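Local atomic coordinates of polyketide synthase (Lyngbya majuscula 19L, PDB entry 3QIT), a protein that is the decarboxylating thioesterase domain of curacin A biosynthesis, forming a terminal alkene with sulfate elimination and probably releasing the chain from its carrier. Residues R188-N193 and V197-D202; V263-G268 and A276-S281; H26-C31 and Q90-Q95. All blocks are in the same frame, centred on the assembly; numbering follows the deposited sequence.

The three contacts sample separate parts of one alpha/beta hydrolase domain. Contacts 2 and 3 both reach the central sheet: contact 2 at its outermost strand 261-265, contact 3 at the inner strand 28-32. Their centres are 23 Å apart, and their nearest atoms about 8 Å. Contact 1 is a small hairpin inserted between strands 120-126 and 234-239. Its centre lies 30 Å from the centre of either of the others. Ser103, Glu127 and His269 have the geometry of a catalytic triad, consistent with this family. Contact 2 leads along the chain straight to His269, while contact 1 belongs to the region where relatives carry a lid.

Contact 1: residues R188-N193 and V197-D202; sequences RITQPN and VRWSWD
Gln191 OE1 is gripped twice by the guanidinium of Arg198, by NE at 2.8 Å and by NH2 at 2.9 Å. The two residues face each other as a hydrogen-bonded pair in the antiparallel beta hairpin of strands 190-193 and 196-199. The hairpin belongs to the insertion between sheet strands 120-126 and 234-239, where alpha/beta hydrolases commonly carry a lid. NE approaches OE1 in the carbonyl plane, on a lone pair. NH2 comes in tilted from that plane, and neither bond is straight. Arg198 CG sits between its backbone N and carbonyl carbon (chi1 67°), and the extended chain beyond it carries NE across to the amide. Asn193 stacks its own amide over one face of the guanidinium, the planes 8° apart, with ND2 offset toward the rim. Alongside, Asn193 CG packs 3.5 Å from Arg198 CD. A leucine in place of Arg198 would remove both donors and the flat group, so the Gln191 amide would probably be set free to turn and the Asn193 amide would lose its stacking partner. The backbones of Gln191 and Arg198 also hydrogen-bond both ways. Farther on, Ser200 N donates to Ile189 O at 2.8 Å, from above the carbonyl plane. Ile189 brings the apolar part. Its CD1 meets Trp199 CZ3 at 3.8 Å and lies at the edge of the Trp201 ring, 3.9 Å from Trp201 CD1. Trp199 is held from outside by Ala166 and Leu170 of helix 163-173, and meets His157 and Phe160 edge-to-face. On the Gln191 side, one water accepts a weak bond from Gln191 NE2 and donates to Ser200 O at 3.0 Å.

Contact 2: residues V263-G268 and A276-S281; sequences VFLSGG and AAALAS
Leu265, at the end of strand 261-265, meets Ala278 and Leu279 of helix 276-284. This is strand-to-helix packing at the outermost strand of the alpha/beta hydrolase sheet. The CB bond of Leu265 is directed toward the helix. CG stands anti to the carbonyl carbon (chi1 -67°), and CD1 continues the chain in an extended line (chi2 -169°). CD1 is therefore the methyl that reaches the helix backbone. CD2, the other branch, serves Ala278. Ala278 answers with its CB directed back at the strand. This methyl sits across the fork of the leucine, 4.2 Å from Leu265 CD2 and equally 4.2 Å from Leu265 CD1. Leu279 is turned differently. Its CB bond runs across the approach and does not face the strand, and CG lies anti to the backbone N (chi1 -177°). What Leu265 meets first is the root of this side chain: Leu265 CD1 lies 4.0 Å from Leu279 CB. The Leu279 CD1 methyl is only a little farther, 4.4 Å from Leu265 CD1. The contact is small, 112 Å² of buried surface, and no hydrogen bond crosses it. Both leucines have further neighbours. Leu265 also touches Val237 of the adjacent strand 234-239, and the Leu279 side chain touches Val45 of helix 43-51. Strand 261-265 is followed by Ser266 and two glycines that lead to the probable catalytic His269. One Leu265 methyl thus lies against the main chain of the helix, while the other stays beside an alanine methyl. The closest approach is 3.8 Å, from Leu265 CD1 to the backbone N of Leu279.

Contact 3: residues H26-C31 and Q90-Q95; sequences HPVVLC and QELPDQ
Leu92 CD1 is the methyl that joins this contact, 4.0 Å from Val28 CG1 and 4.2 Å from Leu30 CD2. Pro93 adds a third touch, with its CD 4.2 Å from Val28 CG2. Val28 and Leu30 are two residues apart on strand 28-32 and direct their CB bonds to the same side, so one leucine methyl can serve both. Leu92 reaches them because its CG is anti to the carbonyl carbon (chi1 -62°) and its chain runs on extended to CD1. It also leans on Leu97. Leu92 and Pro93 lie on the connection from helix 78-91 to strand 97-102. That strand pairs with 28-32 through backbone hydrogen bonds of Val28 and Leu30 with Leu98. On its other edge, strand 28-32 is hydrogen-bonded through the backbone of Val29 to Arg55 and Val57. The contact thus packs the helix-to-strand connection of this alpha/beta hydrolase sheet onto an inner strand. No hydrogen bond crosses between the two segments, and the touching atoms are all carbons. These side-chain touches are therefore not directional, and the contact rests on burial of apolar surface and on van der Waals contacts.

Contact 1: residues R188-N193 and V197-D202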
# COMPACT_ATOMS: atom_id res chain seq x y z
N ARG B 188 -23.08 3.98 -16.47
CA ARG B 188 -21.66 3.71 -16.62
C ARG B 188 -21.12 2.73 -15.57
O ARG B 188 -20.20 1.96 -15.85
CB ARG B 188 -20.87 5.02 -16.61
CG ARG B 188 -19.41 4.83 -16.97
CD ARG B 188 -18.79 6.12 -17.45
NE ARG B 188 -17.39 5.93 -17.86
CZ ARG B 188 -16.32 6.08 -17.07
NH1 ARG B 188 -16.47 6.42 -15.79
NH2 ARG B 188 -15.09 5.89 -17.57
N ILE B 189 -21.72 2.75 -14.38
CA ILE B 189 -21.17 1.99 -13.25
C ILE B 189 -22.11 0.93 -12.72
O ILE B 189 -22.06 0.60 -11.54
CB ILE B 189 -20.67 2.90 -12.12
CG1 ILE B 189 -21.76 3.87 -11.60
CG2 ILE B 189 -19.36 3.62 -12.58
CD1 ILE B 189 -21.39 4.49 -10.22
N THR B 190 -22.92 0.36 -13.59
CA THR B 190 -23.69 -0.85 -13.22
C THR B 190 -23.41 -1.99 -14.20
O THR B 190 -23.01 -1.75 -15.35
CB THR B 190 -25.19 -0.59 -13.12
OG1 THR B 190 -25.65 0.10 -14.29
CG2 THR B 190 -25.51 0.24 -11.88
N GLN B 191 -23.67 -3.21 -13.75
CA GLN B 191 -23.48 -4.39 -14.58
C GLN B 191 -24.44 -5.46 -14.08
O GLN B 191 -24.79 -5.47 -12.88
CB GLN B 191 -22.03 -4.89 -14.51
CG GLN B 191 -21.67 -5.52 -13.14
CD GLN B 191 -20.20 -5.87 -12.96
OE1 GLN B 191 -19.83 -6.44 -11.94
NE2 GLN B 191 -19.35 -5.49 -13.92
N PRO B 192 -24.87 -6.37 -14.98
CA PRO B 192 -25.78 -7.45 -14.56
C PRO B 192 -25.13 -8.37 -13.52
O PRO B 192 -23.93 -8.68 -13.60
CB PRO B 192 -26.04 -8.23 -15.86
CG PRO B 192 -25.71 -7.26 -16.99
CD PRO B 192 -24.58 -6.42 -16.43
N ASN B 193 -25.93 -8.79 -12.55
CA ASN B 193 -25.49 -9.70 -11.51
C ASN B 193 -26.68 -10.29 -10.75
O ASN B 193 -27.57 -9.55 -10.32
CB ASN B 193 -24.59 -8.97 -10.51
CG ASN B 193 -24.11 -9.87 -9.38
OD1 ASN B 193 -24.57 -9.75 -8.24
ND2 ASN B 193 -23.16 -10.74 -9.67
N VAL B 197 -28.95 -5.76 -11.32
CA VAL B 197 -27.67 -5.09 -11.64
C VAL B 197 -27.00 -4.65 -10.34
O VAL B 197 -27.67 -4.39 -9.35
CB VAL B 197 -27.83 -3.87 -12.59
CG1 VAL B 197 -28.49 -4.31 -13.89
CG2 VAL B 197 -28.62 -2.72 -11.92
N ARG B 198 -25.68 -4.60 -10.37
CA ARG B 198 -24.91 -4.17 -9.21
C ARG B 198 -23.95 -3.09 -9.65
O ARG B 198 -23.68 -2.94 -10.85
CB ARG B 198 -24.14 -5.34 -8.62
CG ARG B 198 -23.02 -5.86 -9.52
CD ARG B 198 -22.22 -6.99 -8.85
NE ARG B 198 -21.18 -7.50 -9.74
CZ ARG B 198 -20.32 -8.48 -9.44
NH1 ARG B 198 -20.35 -9.07 -8.25
NH2 ARG B 198 -19.42 -8.86 -10.34
N TRP B 199 -23.41 -2.35 -8.68
CA TRP B 199 -22.33 -1.42 -8.99
C TRP B 199 -21.14 -2.15 -9.58
O TRP B 199 -20.83 -3.27 -9.18
CB TRP B 199 -21.85 -0.69 -7.74
CG TRP B 199 -22.90 0.14 -7.03
CD1 TRP B 199 -23.27 0.01 -5.73
CD2 TRP B 199 -23.66 1.24 -7.56
NE1 TRP B 199 -24.20 0.98 -5.40
CE2 TRP B 199 -24.49 1.72 -6.52
CE3 TRP B 199 -23.73 1.86 -8.83
CZ2 TRP B 199 -25.37 2.79 -6.69
CZ3 TRP B 199 -24.61 2.94 -9.00
CH2 TRP B 199 -25.43 3.39 -7.93
N SER B 200 -20.46 -1.51 -10.53
CA SER B 200 -19.33 -2.16 -11.19
C SER B 200 -17.97 -1.63 -10.70
O SER B 200 -16.92 -2.11 -11.13
CB SER B 200 -19.48 -2.04 -12.71
OG SER B 200 -19.45 -0.69 -13.07
N TRP B 201 -18.01 -0.69 -9.77
CA TRP B 201 -16.81 -0.30 -9.01
C TRP B 201 -16.51 -1.36 -7.93
O TRP B 201 -17.33 -2.25 -7.67
CB TRP B 201 -16.92 1.13 -8.48
CG TRP B 201 -18.14 1.47 -7.64
CD1 TRP B 201 -19.32 2.04 -8.09
CD2 TRP B 201 -18.30 1.25 -6.23
NE1 TRP B 201 -20.18 2.23 -7.01
CE2 TRP B 201 -19.57 1.75 -5.87
CE3 TRP B 201 -17.46 0.74 -5.22
CZ2 TRP B 201 -20.05 1.70 -4.55
CZ3 TRP B 201 -17.93 0.69 -3.90
CH2 TRP B 201 -19.22 1.17 -3.59
N ASP B 202 -15.33 -1.30 -7.33
CA ASP B 202 -14.87 -2.39 -6.45
C ASP B 202 -15.47 -2.26 -5.06
O ASP B 202 -15.11 -1.34 -4.34
CB ASP B 202 -13.34 -2.36 -6.34
CG ASP B 202 -12.76 -3.64 -5.75
OD1 ASP B 202 -13.48 -4.35 -5.01
OD2 ASP B 202 -11.57 -3.94 -6.03
O HOH W 1 -17.67 0.07 -14.81
O HOH W 2 -16.38 -4.54 -12.83

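Contact 2: residues V263-G268 and A276-S281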
# COMPACT_ATOMS: atom_id res chain seq x y z
N VAL B 263 -12.83 30.96 -2.20
CA VAL B 263 -14.12 31.30 -2.77
C VAL B 263 -15.24 30.41 -2.25
O VAL B 263 -15.06 29.20 -2.01
CB VAL B 263 -14.07 31.39 -4.33
CG1 VAL B 263 -13.93 30.05 -4.95
CG2 VAL B 263 -15.29 32.15 -4.90
N PHE B 264 -16.40 31.03 -2.04
CA PHE B 264 -17.58 30.28 -1.64
C PHE B 264 -18.61 30.28 -2.75
O PHE B 264 -19.07 31.34 -3.18
CB PHE B 264 -18.16 30.85 -0.33
CG PHE B 264 -17.24 30.69 0.84
CD1 PHE B 264 -16.19 31.60 1.07
CD2 PHE B 264 -17.37 29.60 1.69
CE1 PHE B 264 -15.32 31.44 2.15
CE2 PHE B 264 -16.51 29.43 2.78
CZ PHE B 264 -15.48 30.35 3.01
N LEU B 265 -18.95 29.09 -3.21
CA LEU B 265 -19.93 28.91 -4.26
C LEU B 265 -21.25 28.53 -3.62
O LEU B 265 -21.28 28.05 -2.47
CB LEU B 265 -19.49 27.81 -5.23
CG LEU B 265 -18.25 28.05 -6.10
CD1 LEU B 265 -18.11 26.96 -7.19
CD2 LEU B 265 -18.27 29.46 -6.71
N SER B 266 -22.34 28.73 -4.34
CA SER B 266 -23.66 28.42 -3.82
C SER B 266 -23.92 26.93 -3.96
O SER B 266 -24.19 26.44 -5.06
CB SER B 266 -24.73 29.24 -4.55
OG SER B 266 -26.01 28.89 -4.07
N GLY B 267 -23.84 26.22 -2.85
CA GLY B 267 -24.11 24.79 -2.85
C GLY B 267 -23.50 24.09 -1.65
O GLY B 267 -22.87 24.73 -0.80
N GLY B 268 -23.69 22.78 -1.59
CA GLY B 268 -23.16 21.96 -0.50
C GLY B 268 -21.82 21.33 -0.85
O GLY B 268 -20.99 21.95 -1.51
N ALA B 276 -21.98 23.55 -10.95
CA ALA B 276 -21.05 23.12 -12.01
C ALA B 276 -20.65 24.30 -12.91
O ALA B 276 -19.46 24.49 -13.18
CB ALA B 276 -21.66 22.00 -12.82
N ALA B 277 -21.62 25.08 -13.37
CA ALA B 277 -21.31 26.22 -14.25
C ALA B 277 -20.41 27.23 -13.53
O ALA B 277 -19.46 27.76 -14.12
CB ALA B 277 -22.57 26.89 -14.74
N ALA B 278 -20.72 27.51 -12.27
CA ALA B 278 -19.92 28.45 -11.47
C ALA B 278 -18.50 27.96 -11.27
O ALA B 278 -17.54 28.75 -11.32
CB ALA B 278 -20.60 28.74 -10.11
N LEU B 279 -18.35 26.65 -11.01
CA LEU B 279 -17.04 26.09 -10.88
C LEU B 279 -16.24 26.16 -12.20
O LEU B 279 -15.08 26.53 -12.20
CB LEU B 279 -17.14 24.65 -10.34
CG LEU B 279 -15.83 23.93 -10.08
CD1 LEU B 279 -14.88 24.74 -9.19
CD2 LEU B 279 -16.19 22.56 -9.44
N ALA B 280 -16.89 25.87 -13.33
CA ALA B 280 -16.21 25.99 -14.62
C ALA B 280 -15.74 27.43 -14.81
O ALA B 280 -14.61 27.67 -15.27
CB ALA B 280 -17.15 25.59 -15.74
N SER B 281 -16.61 28.37 -14.47
CA SER B 281 -16.32 29.79 -14.63
C SER B 281 -15.10 30.18 -13.82
O SER B 281 -14.22 30.89 -14.30
CB SER B 281 -17.52 30.63 -14.20
OG SER B 281 -17.27 31.99 -14.45

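Contact 3: residues H26-C31 and Q90-Q95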
# COMPACT_ATOMS: atom_id res chain seq x y z
N HIS B 26 -5.83 21.10 -27.15
CA HIS B 26 -6.12 22.27 -26.33
C HIS B 26 -5.53 22.13 -24.91
O HIS B 26 -5.26 21.01 -24.47
CB HIS B 26 -7.63 22.52 -26.25
CG HIS B 26 -8.23 23.04 -27.53
ND1 HIS B 26 -9.59 23.20 -27.70
CD2 HIS B 26 -7.65 23.44 -28.69
CE1 HIS B 26 -9.82 23.68 -28.91
NE2 HIS B 26 -8.67 23.83 -29.53
N PRO B 27 -5.34 23.27 -24.19
CA PRO B 27 -4.73 23.23 -22.86
C PRO B 27 -5.54 22.36 -21.92
O PRO B 27 -6.77 22.36 -21.98
CB PRO B 27 -4.79 24.69 -22.38
CG PRO B 27 -4.93 25.50 -23.60
CD PRO B 27 -5.53 24.65 -24.68
N VAL B 28 -4.84 21.65 -21.04
CA VAL B 28 -5.48 20.60 -20.22
C VAL B 28 -6.02 21.12 -18.89
O VAL B 28 -5.35 21.87 -18.18
CB VAL B 28 -4.49 19.43 -19.97
CG1 VAL B 28 -5.07 18.44 -18.91
CG2 VAL B 28 -4.16 18.72 -21.30
N VAL B 29 -7.23 20.67 -18.55
CA VAL B 29 -7.74 20.75 -17.19
C VAL B 29 -7.82 19.31 -16.69
O VAL B 29 -8.59 18.52 -17.22
CB VAL B 29 -9.12 21.41 -17.10
CG1 VAL B 29 -9.62 21.52 -15.64
CG2 VAL B 29 -9.07 22.84 -17.71
N LEU B 30 -7.02 19.00 -15.69
CA LEU B 30 -6.99 17.65 -15.13
C LEU B 30 -7.85 17.65 -13.85
O LEU B 30 -7.56 18.39 -12.91
CB LEU B 30 -5.55 17.22 -14.85
CG LEU B 30 -5.33 15.88 -14.11
CD1 LEU B 30 -5.91 14.74 -14.94
CD2 LEU B 30 -3.84 15.68 -13.94
N CYS B 31 -8.88 16.80 -13.81
CA CYS B 31 -9.87 16.77 -12.72
C CYS B 31 -9.81 15.41 -12.01
O CYS B 31 -9.88 14.37 -12.67
CB CYS B 31 -11.29 16.92 -13.25
SG CYS B 31 -11.54 18.46 -14.20
N GLN B 90 2.33 12.21 -16.56
CA GLN B 90 3.43 11.87 -17.47
C GLN B 90 2.92 11.62 -18.89
O GLN B 90 3.66 11.79 -19.86
CB GLN B 90 4.24 10.65 -16.98
CG GLN B 90 4.82 10.73 -15.55
CD GLN B 90 5.43 12.07 -15.16
OE1 GLN B 90 6.37 12.56 -15.81
NE2 GLN B 90 4.92 12.67 -14.07
N GLU B 91 1.66 11.23 -19.01
CA GLU B 91 1.05 10.94 -20.30
C GLU B 91 0.55 12.20 -21.01
O GLU B 91 0.38 12.20 -22.23
CB GLU B 91 -0.08 9.91 -20.13
CG GLU B 91 -0.57 9.24 -21.42
CD GLU B 91 0.42 8.25 -22.03
OE1 GLU B 91 1.50 8.00 -21.45
OE2 GLU B 91 0.10 7.73 -23.12
N LEU B 92 0.33 13.27 -20.25
CA LEU B 92 -0.21 14.52 -20.79
C LEU B 92 0.92 15.38 -21.36
O LEU B 92 2.09 15.11 -21.08
CB LEU B 92 -1.02 15.28 -19.72
CG LEU B 92 -2.24 14.50 -19.21
CD1 LEU B 92 -2.92 15.24 -18.03
CD2 LEU B 92 -3.26 14.23 -20.34
N PRO B 93 0.57 16.39 -22.18
CA PRO B 93 1.59 17.28 -22.74
C PRO B 93 2.44 17.93 -21.65
O PRO B 93 1.97 18.12 -20.53
CB PRO B 93 0.76 18.34 -23.47
CG PRO B 93 -0.45 17.60 -23.91
CD PRO B 93 -0.76 16.65 -22.77
N ASP B 94 3.68 18.25 -22.00
CA ASP B 94 4.62 18.89 -21.09
C ASP B 94 4.44 20.42 -21.05
O ASP B 94 5.30 21.17 -21.53
CB ASP B 94 6.06 18.50 -21.47
CG ASP B 94 7.09 18.93 -20.44
OD1 ASP B 94 6.72 19.26 -19.29
OD2 ASP B 94 8.29 18.94 -20.79
N GLN B 95 3.30 20.85 -20.51
CA GLN B 95 2.92 22.25 -20.34
C GLN B 95 2.18 22.33 -19.00
O GLN B 95 1.34 21.47 -18.72
CB GLN B 95 1.94 22.71 -21.43
CG GLN B 95 2.49 22.75 -22.86
CD GLN B 95 3.64 23.73 -23.02
OE1 GLN B 95 3.65 24.81 -22.42
NE2 GLN B 95 4.62 23.35 -23.83